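Local coordinates for peroxidase (Cellulomonas bogoriensis 69B4 = DSM 16987, PDB 6QZO), which probably acts as a heme-dependent peroxidase of the dye-decolorizing (DyP) family, using a bound heme b to reduce peroxide while oxidising a second substrate, at residues E201-L206 with I255-R260; R297-E302 with Q343-A348. One frame throughout, in Å; residues are numbered along the deposited sequence.

Contact 1 (E201-L206 with I255-R260). With HEM (protoporphyrin IX containing Fe), chain I.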
ATOM      1  N   GLU A 201      -3.782 -10.654  16.368  1.00 27.25           N
ATOM      2  CA  GLU A 201      -2.898  -9.706  17.097  1.00 28.85           C
ATOM      3  C   GLU A 201      -3.809  -8.641  17.732  1.00 28.79           C
ATOM      4  O   GLU A 201      -4.710  -8.127  17.011  1.00 28.30           O
ATOM      5  CB  GLU A 201      -1.847  -9.152  16.123  1.00 30.36           C
ATOM      6  CG  GLU A 201      -1.240  -7.800  16.504  1.00 31.91           C
ATOM      7  CD  GLU A 201       0.080  -7.808  17.263  1.00 33.67           C
ATOM      8  OE1 GLU A 201       0.874  -8.754  17.050  1.00 35.77           O
ATOM      9  OE2 GLU A 201       0.329  -6.832  18.045  1.00 33.17           O
ATOM     10  N   GLY A 202      -3.624  -8.360  19.031  1.00 27.92           N
ATOM     11  CA  GLY A 202      -4.237  -7.203  19.716  1.00 26.97           C
ATOM     12  C   GLY A 202      -5.180  -7.585  20.840  1.00 27.25           C
ATOM     13  O   GLY A 202      -5.765  -6.686  21.461  1.00 26.90           O
ATOM     14  N   THR A 203      -5.288  -8.877  21.133  1.00 27.74           N
ATOM     15  CA  THR A 203      -6.268  -9.456  22.089  1.00 28.22           C
ATOM     16  C   THR A 203      -6.027  -8.916  23.504  1.00 28.48           C
ATOM     17  O   THR A 203      -6.964  -8.350  24.079  1.00 29.54           O
ATOM     18  CB  THR A 203      -6.181 -10.980  22.043  1.00 28.38           C
ATOM     19  OG1 THR A 203      -6.427 -11.360  20.684  1.00 28.36           O
ATOM     20  CG2 THR A 203      -7.155 -11.647  22.980  1.00 28.75           C
ATOM     21  N   ALA A 204      -4.839  -9.147  24.068  1.00 27.95           N
ATOM     22  CA  ALA A 204      -4.460  -8.758  25.451  1.00 27.02           C
ATOM     23  C   ALA A 204      -3.674  -7.445  25.407  1.00 25.43           C
ATOM     24  O   ALA A 204      -2.452  -7.471  25.616  1.00 24.61           O
ATOM     25  CB  ALA A 204      -3.661  -9.862  26.104  1.00 27.09           C
ATOM     26  N   ASN A 205      -4.359  -6.347  25.090  1.00 25.11           N
ATOM     27  CA  ASN A 205      -3.755  -4.993  24.944  1.00 24.51           C
ATOM     28  C   ASN A 205      -4.032  -4.194  26.225  1.00 25.71           C
ATOM     29  O   ASN A 205      -4.954  -4.562  26.986  1.00 26.25           O
ATOM     30  CB  ASN A 205      -4.283  -4.289  23.688  1.00 23.41           C
ATOM     31  CG  ASN A 205      -3.273  -3.362  23.043  1.00 22.38           C
ATOM     32  OD1 ASN A 205      -2.257  -3.017  23.645  1.00 21.62           O
ATOM     33  ND2 ASN A 205      -3.533  -2.973  21.806  1.00 21.19           N
ATOM     34  N   LEU A 206      -3.251  -3.138  26.450  1.00 26.74           N
ATOM     35  CA  LEU A 206      -3.509  -2.111  27.487  1.00 27.37           C
ATOM     36  C   LEU A 206      -4.883  -1.496  27.217  1.00 28.91           C
ATOM     37  O   LEU A 206      -5.152  -1.140  26.052  1.00 28.96           O
ATOM     38  CB  LEU A 206      -2.402  -1.056  27.428  1.00 26.69           C
ATOM     39  CG  LEU A 206      -2.604   0.165  28.318  1.00 26.60           C
ATOM     40  CD1 LEU A 206      -2.864  -0.267  29.758  1.00 27.38           C
ATOM     41  CD2 LEU A 206      -1.400   1.097  28.253  1.00 26.00           C
ATOM     42  N   ILE A 255       3.300 -19.121  19.972  1.00 23.56           N
ATOM     43  CA  ILE A 255       2.567 -17.932  20.491  1.00 23.65           C
ATOM     44  C   ILE A 255       1.923 -18.254  21.841  1.00 24.28           C
ATOM     45  O   ILE A 255       1.965 -17.379  22.716  1.00 24.33           O
ATOM     46  CB  ILE A 255       1.523 -17.465  19.458  1.00 23.46           C
ATOM     47  CG1 ILE A 255       2.194 -16.999  18.164  1.00 22.91           C
ATOM     48  CG2 ILE A 255       0.603 -16.393  20.045  1.00 23.38           C
ATOM     49  CD1 ILE A 255       3.143 -15.840  18.324  1.00 22.62           C
ATOM     50  N   GLY A 256       1.322 -19.441  21.965  1.00 25.12           N
ATOM     51  CA  GLY A 256       0.494 -19.871  23.106  1.00 25.55           C
ATOM     52  C   GLY A 256      -0.994 -19.676  22.843  1.00 26.06           C
ATOM     53  O   GLY A 256      -1.765 -19.811  23.801  1.00 26.07           O
ATOM     54  N   ARG A 257      -1.389 -19.374  21.596  1.00 26.50           N
ATOM     55  CA  ARG A 257      -2.811 -19.203  21.185  1.00 27.48           C
ATOM     56  C   ARG A 257      -3.063 -19.871  19.822  1.00 27.47           C
ATOM     57  O   ARG A 257      -2.111 -19.989  19.021  1.00 27.98           O
ATOM     58  CB  ARG A 257      -3.188 -17.716  21.129  1.00 27.81           C
ATOM     59  CG  ARG A 257      -2.845 -16.938  22.391  1.00 28.62           C
ATOM     60  CD  ARG A 257      -3.221 -15.475  22.311  1.00 29.04           C
ATOM     61  NE  ARG A 257      -4.591 -15.403  22.771  1.00 30.54           N
ATOM     62  CZ  ARG A 257      -5.042 -14.776  23.847  1.00 31.02           C
ATOM     63  NH1 ARG A 257      -4.247 -14.055  24.619  1.00 30.89           N
ATOM     64  NH2 ARG A 257      -6.333 -14.870  24.121  1.00 32.61           N
ATOM     65  N   THR A 258      -4.306 -20.267  19.550  1.00 27.45           N
ATOM     66  CA  THR A 258      -4.696 -21.004  18.315  1.00 28.03           C
ATOM     67  C   THR A 258      -4.831 -20.013  17.164  1.00 27.73           C
ATOM     68  O   THR A 258      -5.081 -18.817  17.438  1.00 28.48           O
ATOM     69  CB  THR A 258      -5.985 -21.813  18.490  1.00 28.80           C
ATOM     70  OG1 THR A 258      -7.045 -20.876  18.666  1.00 29.17           O
ATOM     71  CG2 THR A 258      -5.924 -22.771  19.660  1.00 29.29           C
ATOM     72  N   LEU A 259      -4.665 -20.481  15.929  1.00 28.07           N
ATOM     73  CA  LEU A 259      -4.707 -19.597  14.733  1.00 27.69           C
ATOM     74  C   LEU A 259      -6.157 -19.361  14.322  1.00 28.44           C
ATOM     75  O   LEU A 259      -6.481 -18.218  13.936  1.00 28.92           O
ATOM     76  CB  LEU A 259      -3.857 -20.218  13.623  1.00 27.08           C
ATOM     77  CG  LEU A 259      -2.358 -20.094  13.885  1.00 26.18           C
ATOM     78  CD1 LEU A 259      -1.568 -21.119  13.081  1.00 26.38           C
ATOM     79  CD2 LEU A 259      -1.887 -18.672  13.584  1.00 25.43           C
ATOM     80  N   ARG A 260      -7.011 -20.373  14.465  1.00 29.62           N
ATOM     81  CA  ARG A 260      -8.417 -20.288  14.007  1.00 30.58           C
ATOM     82  C   ARG A 260      -9.141 -19.258  14.877  1.00 31.14           C
ATOM     83  O   ARG A 260      -9.498 -18.206  14.332  1.00 30.92           O
ATOM     84  CB  ARG A 260      -9.095 -21.660  14.029  1.00 31.68           C
ATOM     85  CG  ARG A 260     -10.443 -21.685  13.317  1.00 32.38           C
ATOM     86  CD  ARG A 260     -11.106 -23.054  13.346  1.00 33.95           C
ATOM     87  NE  ARG A 260     -12.153 -23.316  14.351  1.00 34.92           N
ATOM     88  CZ  ARG A 260     -11.949 -23.817  15.573  1.00 35.60           C
ATOM     89  NH1 ARG A 260     -10.722 -24.072  16.001  1.00 35.01           N
ATOM     90  NH2 ARG A 260     -12.982 -24.036  16.373  1.00 36.53           N
TER
HETATM   91  CHA HEM I 401       0.861 -10.686  22.071  1.00 21.48           C
HETATM   92  CHB HEM I 401       2.475 -11.460  17.604  1.00 20.86           C
HETATM   93  CHC HEM I 401       6.394  -8.806  18.574  1.00 21.18           C
HETATM   94  CHD HEM I 401       4.582  -7.693  22.900  1.00 21.01           C
HETATM   95  C1A HEM I 401       0.987 -11.142  20.787  1.00 21.52           C
HETATM   96  C2A HEM I 401       0.112 -12.088  20.179  1.00 22.09           C
HETATM   97  C3A HEM I 401       0.582 -12.313  18.926  1.00 22.42           C
HETATM   98  C4A HEM I 401       1.716 -11.489  18.750  1.00 21.66           C
HETATM   99  CMA HEM I 401       0.008 -13.250  17.881  1.00 22.73           C
HETATM  100  CAA HEM I 401      -1.082 -12.775  20.819  1.00 22.01           C
HETATM  101  CBA HEM I 401      -2.395 -12.011  20.651  1.00 22.17           C
HETATM  102  CGA HEM I 401      -2.376 -10.795  21.519  1.00 22.43           C
HETATM  103  O1A HEM I 401      -1.968  -9.720  20.997  1.00 22.60           O
HETATM  104  O2A HEM I 401      -2.743 -10.876  22.725  1.00 22.60           O
HETATM  105  C1B HEM I 401       3.692 -10.795  17.510  1.00 20.63           C
HETATM  106  C2B HEM I 401       4.481 -10.839  16.329  1.00 21.56           C
HETATM  107  C3B HEM I 401       5.604 -10.093  16.590  1.00 20.70           C
HETATM  108  C4B HEM I 401       5.445  -9.617  17.971  1.00 20.59           C
HETATM  109  CMB HEM I 401       4.122 -11.562  15.034  1.00 20.86           C
HETATM  110  CAB HEM I 401       6.737  -9.717  15.721  1.00 20.57           C
HETATM  111  CBB HEM I 401       6.742  -9.878  14.398  1.00 20.77           C
HETATM  112  C1C HEM I 401       6.252  -8.255  19.827  1.00 20.77           C
HETATM  113  C2C HEM I 401       7.196  -7.421  20.422  1.00 20.54           C
HETATM  114  C3C HEM I 401       6.722  -7.080  21.667  1.00 20.97           C
HETATM  115  C4C HEM I 401       5.436  -7.735  21.821  1.00 20.39           C
HETATM  116  CMC HEM I 401       8.515  -6.946  19.875  1.00 20.55           C
HETATM  117  CAC HEM I 401       7.584  -6.176  22.473  1.00 21.34           C
HETATM  118  CBC HEM I 401       7.318  -5.724  23.668  1.00 21.86           C
HETATM  119  C1D HEM I 401       3.397  -8.449  23.007  1.00 20.53           C
HETATM  120  C2D HEM I 401       2.534  -8.396  24.202  1.00 21.30           C
HETATM  121  C3D HEM I 401       1.512  -9.241  23.983  1.00 22.12           C
HETATM  122  C4D HEM I 401       1.756  -9.794  22.639  1.00 21.52           C
HETATM  123  CMD HEM I 401       2.714  -7.607  25.488  1.00 20.80           C
HETATM  124  CAD HEM I 401       0.351  -9.540  24.939  1.00 22.82           C
HETATM  125  CBD HEM I 401       0.703 -10.718  25.872  1.00 23.71           C
HETATM  126  CGD HEM I 401      -0.355 -11.077  26.910  1.00 24.49           C
HETATM  127  O1D HEM I 401      -0.469 -10.410  27.960  1.00 24.26           O
HETATM  128  O2D HEM I 401      -1.117 -12.074  26.756  1.00 25.66           O
HETATM  129  NA  HEM I 401       1.960 -10.786  19.900  1.00 21.20           N
HETATM  130  NB  HEM I 401       4.299 -10.072  18.452  1.00 20.73           N
HETATM  131  NC  HEM I 401       5.198  -8.452  20.669  1.00 20.30           N
HETATM  132  ND  HEM I 401       2.880  -9.300  22.110  1.00 21.05           N
HETATM  133 FE   HEM I 401       3.559  -9.723  20.395  1.00 20.92          FE

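Contact 2 (R297-E302 with Q343-A348). With HEM (protoporphyrin IX containing Fe), chain I.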
ATOM      1  N   ARG A 297       3.863 -11.255  28.706  1.00 26.38           N
ATOM      2  CA  ARG A 297       2.892 -10.908  29.775  1.00 28.23           C
ATOM      3  C   ARG A 297       3.531  -9.894  30.733  1.00 28.55           C
ATOM      4  O   ARG A 297       4.731  -9.957  30.982  1.00 28.42           O
ATOM      5  CB  ARG A 297       2.460 -12.176  30.520  1.00 30.58           C
ATOM      6  CG  ARG A 297       1.263 -11.958  31.427  1.00 33.00           C
ATOM      7  CD  ARG A 297       0.890 -13.153  32.266  1.00 35.41           C
ATOM      8  NE  ARG A 297      -0.283 -12.803  33.053  1.00 37.63           N
ATOM      9  CZ  ARG A 297      -1.549 -13.128  32.746  1.00 39.43           C
ATOM     10  NH1 ARG A 297      -1.824 -13.812  31.638  1.00 39.94           N
ATOM     11  NH2 ARG A 297      -2.539 -12.754  33.544  1.00 39.54           N
ATOM     12  N   PRO A 298       2.766  -8.918  31.284  1.00 28.45           N
ATOM     13  CA  PRO A 298       3.260  -8.075  32.368  1.00 28.84           C
ATOM     14  C   PRO A 298       3.725  -8.894  33.583  1.00 29.77           C
ATOM     15  O   PRO A 298       2.992  -9.761  34.018  1.00 30.07           O
ATOM     16  CB  PRO A 298       2.034  -7.221  32.752  1.00 28.88           C
ATOM     17  CG  PRO A 298       1.219  -7.170  31.489  1.00 28.28           C
ATOM     18  CD  PRO A 298       1.398  -8.545  30.876  1.00 28.25           C
ATOM     19  N   THR A 299       4.919  -8.579  34.082  1.00 30.23           N
ATOM     20  CA  THR A 299       5.509  -9.117  35.342  1.00 32.17           C
ATOM     21  C   THR A 299       5.150  -8.183  36.504  1.00 32.64           C
ATOM     22  O   THR A 299       5.029  -8.668  37.623  1.00 34.06           O
ATOM     23  CB  THR A 299       7.014  -9.342  35.152  1.00 32.74           C
ATOM     24  OG1 THR A 299       7.186 -10.753  35.010  1.00 33.21           O
ATOM     25  CG2 THR A 299       7.879  -8.807  36.264  1.00 33.27           C
ATOM     26  N   GLN A 300       5.008  -6.885  36.224  1.00 32.31           N
ATOM     27  CA  GLN A 300       4.540  -5.843  37.167  1.00 32.14           C
ATOM     28  C   GLN A 300       3.482  -5.011  36.446  1.00 31.06           C
ATOM     29  O   GLN A 300       3.528  -4.964  35.216  1.00 29.30           O
ATOM     30  CB  GLN A 300       5.708  -4.952  37.590  1.00 33.06           C
ATOM     31  CG  GLN A 300       6.852  -5.709  38.227  1.00 33.75           C
ATOM     32  CD  GLN A 300       6.543  -6.130  39.644  1.00 35.30           C
ATOM     33  OE1 GLN A 300       5.526  -5.760  40.241  1.00 36.41           O
ATOM     34  NE2 GLN A 300       7.459  -6.892  40.212  1.00 35.86           N
ATOM     35  N   ARG A 301       2.587  -4.366  37.193  1.00 31.71           N
ATOM     36  CA  ARG A 301       1.464  -3.581  36.618  1.00 32.03           C
ATOM     37  C   ARG A 301       1.967  -2.737  35.433  1.00 31.34           C
ATOM     38  O   ARG A 301       1.255  -2.721  34.396  1.00 32.21           O
ATOM     39  CB  ARG A 301       0.826  -2.675  37.663  1.00 32.65           C
ATOM     40  CG  ARG A 301      -0.215  -1.730  37.077  1.00 32.81           C
ATOM     41  CD  ARG A 301      -1.178  -1.197  38.116  1.00 33.71           C
ATOM     42  NE  ARG A 301      -2.217  -0.439  37.430  1.00 33.96           N
ATOM     43  CZ  ARG A 301      -2.106   0.831  37.033  1.00 33.57           C
ATOM     44  NH1 ARG A 301      -0.999   1.524  37.268  1.00 33.36           N
ATOM     45  NH2 ARG A 301      -3.118   1.418  36.419  1.00 32.87           N
ATOM     46  N   GLU A 302       3.132  -2.093  35.555  1.00 30.49           N
ATOM     47  CA  GLU A 302       3.577  -1.036  34.606  1.00 30.33           C
ATOM     48  C   GLU A 302       4.189  -1.647  33.334  1.00 28.11           C
ATOM     49  O   GLU A 302       4.340  -0.891  32.359  1.00 28.07           O
ATOM     50  CB  GLU A 302       4.505  -0.027  35.296  1.00 32.02           C
ATOM     51  CG  GLU A 302       5.841  -0.579  35.756  1.00 33.77           C
ATOM     52  CD  GLU A 302       5.927  -1.230  37.122  1.00 35.87           C
ATOM     53  OE1 GLU A 302       4.909  -1.158  37.872  1.00 38.03           O
ATOM     54  OE2 GLU A 302       7.007  -1.810  37.413  1.00 36.83           O
ATOM     55  N   GLN A 343      10.661  -6.022  26.177  1.00 20.65           N
ATOM     56  CA  GLN A 343      11.606  -6.276  25.055  1.00 20.41           C
ATOM     57  C   GLN A 343      12.814  -7.064  25.583  1.00 21.18           C
ATOM     58  O   GLN A 343      13.240  -8.002  24.883  1.00 21.28           O
ATOM     59  CB  GLN A 343      12.039  -4.975  24.388  1.00 19.67           C
ATOM     60  CG  GLN A 343      12.875  -5.177  23.134  1.00 19.32           C
ATOM     61  CD  GLN A 343      12.172  -6.048  22.113  1.00 19.08           C
ATOM     62  OE1 GLN A 343      11.300  -5.598  21.357  1.00 18.66           O
ATOM     63  NE2 GLN A 343      12.524  -7.327  22.100  1.00 18.76           N
ATOM     64  N   ARG A 344      13.320  -6.721  26.766  1.00 21.90           N
ATOM     65  CA  ARG A 344      14.505  -7.382  27.374  1.00 23.38           C
ATOM     66  C   ARG A 344      14.168  -8.839  27.723  1.00 23.66           C
ATOM     67  O   ARG A 344      15.036  -9.701  27.556  1.00 24.02           O
ATOM     68  CB  ARG A 344      14.997  -6.612  28.616  1.00 24.67           C
ATOM     69  CG  ARG A 344      16.379  -7.060  29.104  1.00 25.56           C
ATOM     70  CD  ARG A 344      17.461  -6.041  29.484  1.00 26.25           C
ATOM     71  NE  ARG A 344      16.860  -4.971  30.250  1.00 26.65           N
ATOM     72  CZ  ARG A 344      17.159  -3.685  30.129  1.00 27.76           C
ATOM     73  NH1 ARG A 344      18.130  -3.275  29.316  1.00 27.56           N
ATOM     74  NH2 ARG A 344      16.524  -2.781  30.877  1.00 27.76           N
ATOM     75  N   ARG A 345      12.953  -9.102  28.190  1.00 23.97           N
ATOM     76  CA  ARG A 345      12.499 -10.465  28.566  1.00 25.16           C
ATOM     77  C   ARG A 345      12.349 -11.323  27.300  1.00 25.40           C
ATOM     78  O   ARG A 345      12.763 -12.502  27.345  1.00 25.15           O
ATOM     79  CB  ARG A 345      11.222 -10.412  29.411  1.00 25.84           C
ATOM     80  CG  ARG A 345      10.951 -11.690  30.199  1.00 27.18           C
ATOM     81  CD  ARG A 345      10.010 -11.472  31.375  1.00 28.51           C
ATOM     82  NE  ARG A 345       8.801 -10.811  30.921  1.00 29.02           N
ATOM     83  CZ  ARG A 345       8.340  -9.607  31.309  1.00 30.01           C
ATOM     84  NH1 ARG A 345       8.937  -8.858  32.235  1.00 29.93           N
ATOM     85  NH2 ARG A 345       7.196  -9.181  30.777  1.00 29.35           N
ATOM     86  N   LEU A 346      11.838 -10.752  26.199  1.00 25.12           N
ATOM     87  CA  LEU A 346      11.713 -11.471  24.901  1.00 25.38           C
ATOM     88  C   LEU A 346      13.102 -11.740  24.317  1.00 25.58           C
ATOM     89  O   LEU A 346      13.293 -12.819  23.746  1.00 25.71           O
ATOM     90  CB  LEU A 346      10.871 -10.654  23.919  1.00 24.93           C
ATOM     91  CG  LEU A 346       9.437 -10.389  24.365  1.00 25.48           C
ATOM     92  CD1 LEU A 346       8.610  -9.881  23.201  1.00 25.29           C
ATOM     93  CD2 LEU A 346       8.805 -11.643  24.972  1.00 26.16           C
ATOM     94  N   ASP A 347      14.036 -10.797  24.445  1.00 25.38           N
ATOM     95  CA  ASP A 347      15.425 -11.003  23.968  1.00 25.36           C
ATOM     96  C   ASP A 347      16.008 -12.232  24.675  1.00 25.60           C
ATOM     97  O   ASP A 347      16.674 -13.006  24.002  1.00 26.27           O
ATOM     98  CB  ASP A 347      16.317  -9.778  24.201  1.00 25.64           C
ATOM     99  CG  ASP A 347      17.756 -10.009  23.784  1.00 25.86           C
ATOM    100  OD1 ASP A 347      17.985 -10.272  22.597  1.00 24.87           O
ATOM    101  OD2 ASP A 347      18.632  -9.936  24.658  1.00 27.46           O
ATOM    102  N   ALA A 348      15.772 -12.376  25.985  1.00 25.24           N
ATOM    103  CA  ALA A 348      16.354 -13.450  26.829  1.00 25.34           C
ATOM    104  C   ALA A 348      15.797 -14.813  26.389  1.00 25.22           C
ATOM    105  O   ALA A 348      16.593 -15.767  26.304  1.00 25.94           O
ATOM    106  CB  ALA A 348      16.100 -13.183  28.291  1.00 25.74           C
TER
HETATM  107  CHA HEM I 401       0.861 -10.686  22.071  1.00 21.48           C
HETATM  108  CHB HEM I 401       2.475 -11.460  17.604  1.00 20.86           C
HETATM  109  CHC HEM I 401       6.394  -8.806  18.574  1.00 21.18           C
HETATM  110  CHD HEM I 401       4.582  -7.693  22.900  1.00 21.01           C
HETATM  111  C1A HEM I 401       0.987 -11.142  20.787  1.00 21.52           C
HETATM  112  C2A HEM I 401       0.112 -12.088  20.179  1.00 22.09           C
HETATM  113  C3A HEM I 401       0.582 -12.313  18.926  1.00 22.42           C
HETATM  114  C4A HEM I 401       1.716 -11.489  18.750  1.00 21.66           C
HETATM  115  CMA HEM I 401       0.008 -13.250  17.881  1.00 22.73           C
HETATM  116  CAA HEM I 401      -1.082 -12.775  20.819  1.00 22.01           C
HETATM  117  CBA HEM I 401      -2.395 -12.011  20.651  1.00 22.17           C
HETATM  118  CGA HEM I 401      -2.376 -10.795  21.519  1.00 22.43           C
HETATM  119  O1A HEM I 401      -1.968  -9.720  20.997  1.00 22.60           O
HETATM  120  O2A HEM I 401      -2.743 -10.876  22.725  1.00 22.60           O
HETATM  121  C1B HEM I 401       3.692 -10.795  17.510  1.00 20.63           C
HETATM  122  C2B HEM I 401       4.481 -10.839  16.329  1.00 21.56           C
HETATM  123  C3B HEM I 401       5.604 -10.093  16.590  1.00 20.70           C
HETATM  124  C4B HEM I 401       5.445  -9.617  17.971  1.00 20.59           C
HETATM  125  CMB HEM I 401       4.122 -11.562  15.034  1.00 20.86           C
HETATM  126  CAB HEM I 401       6.737  -9.717  15.721  1.00 20.57           C
HETATM  127  CBB HEM I 401       6.742  -9.878  14.398  1.00 20.77           C
HETATM  128  C1C HEM I 401       6.252  -8.255  19.827  1.00 20.77           C
HETATM  129  C2C HEM I 401       7.196  -7.421  20.422  1.00 20.54           C
HETATM  130  C3C HEM I 401       6.722  -7.080  21.667  1.00 20.97           C
HETATM  131  C4C HEM I 401       5.436  -7.735  21.821  1.00 20.39           C
HETATM  132  CMC HEM I 401       8.515  -6.946  19.875  1.00 20.55           C
HETATM  133  CAC HEM I 401       7.584  -6.176  22.473  1.00 21.34           C
HETATM  134  CBC HEM I 401       7.318  -5.724  23.668  1.00 21.86           C
HETATM  135  C1D HEM I 401       3.397  -8.449  23.007  1.00 20.53           C
HETATM  136  C2D HEM I 401       2.534  -8.396  24.202  1.00 21.30           C
HETATM  137  C3D HEM I 401       1.512  -9.241  23.983  1.00 22.12           C
HETATM  138  C4D HEM I 401       1.756  -9.794  22.639  1.00 21.52           C
HETATM  139  CMD HEM I 401       2.714  -7.607  25.488  1.00 20.80           C
HETATM  140  CAD HEM I 401       0.351  -9.540  24.939  1.00 22.82           C
HETATM  141  CBD HEM I 401       0.703 -10.718  25.872  1.00 23.71           C
HETATM  142  CGD HEM I 401      -0.355 -11.077  26.910  1.00 24.49           C
HETATM  143  O1D HEM I 401      -0.469 -10.410  27.960  1.00 24.26           O
HETATM  144  O2D HEM I 401      -1.117 -12.074  26.756  1.00 25.66           O
HETATM  145  NA  HEM I 401       1.960 -10.786  19.900  1.00 21.20           N
HETATM  146  NB  HEM I 401       4.299 -10.072  18.452  1.00 20.73           N
HETATM  147  NC  HEM I 401       5.198  -8.452  20.669  1.00 20.30           N
HETATM  148  ND  HEM I 401       2.880  -9.300  22.110  1.00 21.05           N
HETATM  149 FE   HEM I 401       3.559  -9.723  20.395  1.00 20.92          FE

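Contact 1 (E201-L206 with I255-R260)
T203 lays its CG2 methyl over one face of the R257 guanidinium, with CG2 3.5 Å from R257 NH2 and T203 CB 4.3 Å above the plane over its centre. The two side chains come from opposite directions. With T203 OG1 beside the backbone N (chi1 -57°), CG2 is left anti to that N and faces the arginine, while OG1 hydrogen-bonds E270. R257 bends at chi3 (88°), and a hydrogen bond from its NE to G262 O helps hold the plane under the methyl. Beside this overlap lies a heme propionate gripped by two backbone amides: G202 N donates to HEM O1A at 2.9 Å and A204 N to HEM O2A at 3.0 Å, both fairly straight. R257 NH1 stays 4.0 Å from HEM O2A, so its charge probably steadies the carboxylate at longer range, while R257 CD packs on HEM CAA. A leucine in place of R257 would probably leave the T203 methyl without its flat support, G262 O without its donor, and the propionate with less positive charge nearby. E201 brings OE1 within 3.2 Å of HEM CHB and forms a salt bridge through OE2 with R307. E201 and G202 end a run reading GQVEG, consistent with the GXXDG heme-pocket motif of DyP peroxidases with glutamate at the aspartate position.

Contact 2 (R297-E302 with Q343-A348)
R345 sends its side chain out from helix 340-348 with CG anti to the backbone N (chi1 -161°), then turns sharply at chi3 (53°), and this bend brings the guanidinium against T299 and the backbone of R297. The T299 and R345 side chains cross obliquely. T299 OG1 stands 3.8 Å above one face of the guanidinium, offset toward its rim, and T299 CB comes 3.5 Å from R345 NH1, so the threonine covers part of the face without bonding to it. The other terminal nitrogen approaches the backbone: R345 NH2 is modelled 2.6 Å from R297 O, but the angle is poor for a hydrogen bond, and the closeness is best read with caution. The charge of R345 is met instead by a salt bridge from NH1 to E303, whose carboxylate also accepts the backbone N of T299. One acidic group thereby ties the arginine of the helix to the loop that it touches. R297 takes another course: its chain is extended from CG to NE and leads away from the helix toward E273, a long and weak ion pair, while its CA packs 3.9 Å from HEM O1D. P298 CD reaches the same propionate oxygen. On the helix, L346 faces the heme, whereas R345 faces the loop; L346 CD1 lies 3.7 Å from HEM C3C, and the leucine packs also on H292, the axial ligand of the heme iron. Q343 OE1 lies 3.4 Å from HEM CMC. The contact thus joins two parts of the C-terminal DyP domain whose neighbouring residues R297, P298, Q343 and L346 line the heme pocket.

In the fold
Contacts 1 and 2 lie 16 Å apart between centres and about 7 Å between nearest atoms; they do not touch, and the heme links them. Contact 1 holds one propionate through 201-206, while contact 2 lines the edge of the porphyrin near the HEM CMC methyl. The second propionate is reached from both contacts: on the side of contact 1, A204 CB lies 3.4 Å from HEM O2D. The side chains of A204 and R297 are about 7 Å apart there. From contact 1, I255 also packs on H292, the residue bound to the iron. R307, which hydrogen-bonds the heme through NH1, extends the pocket to strand 306-314.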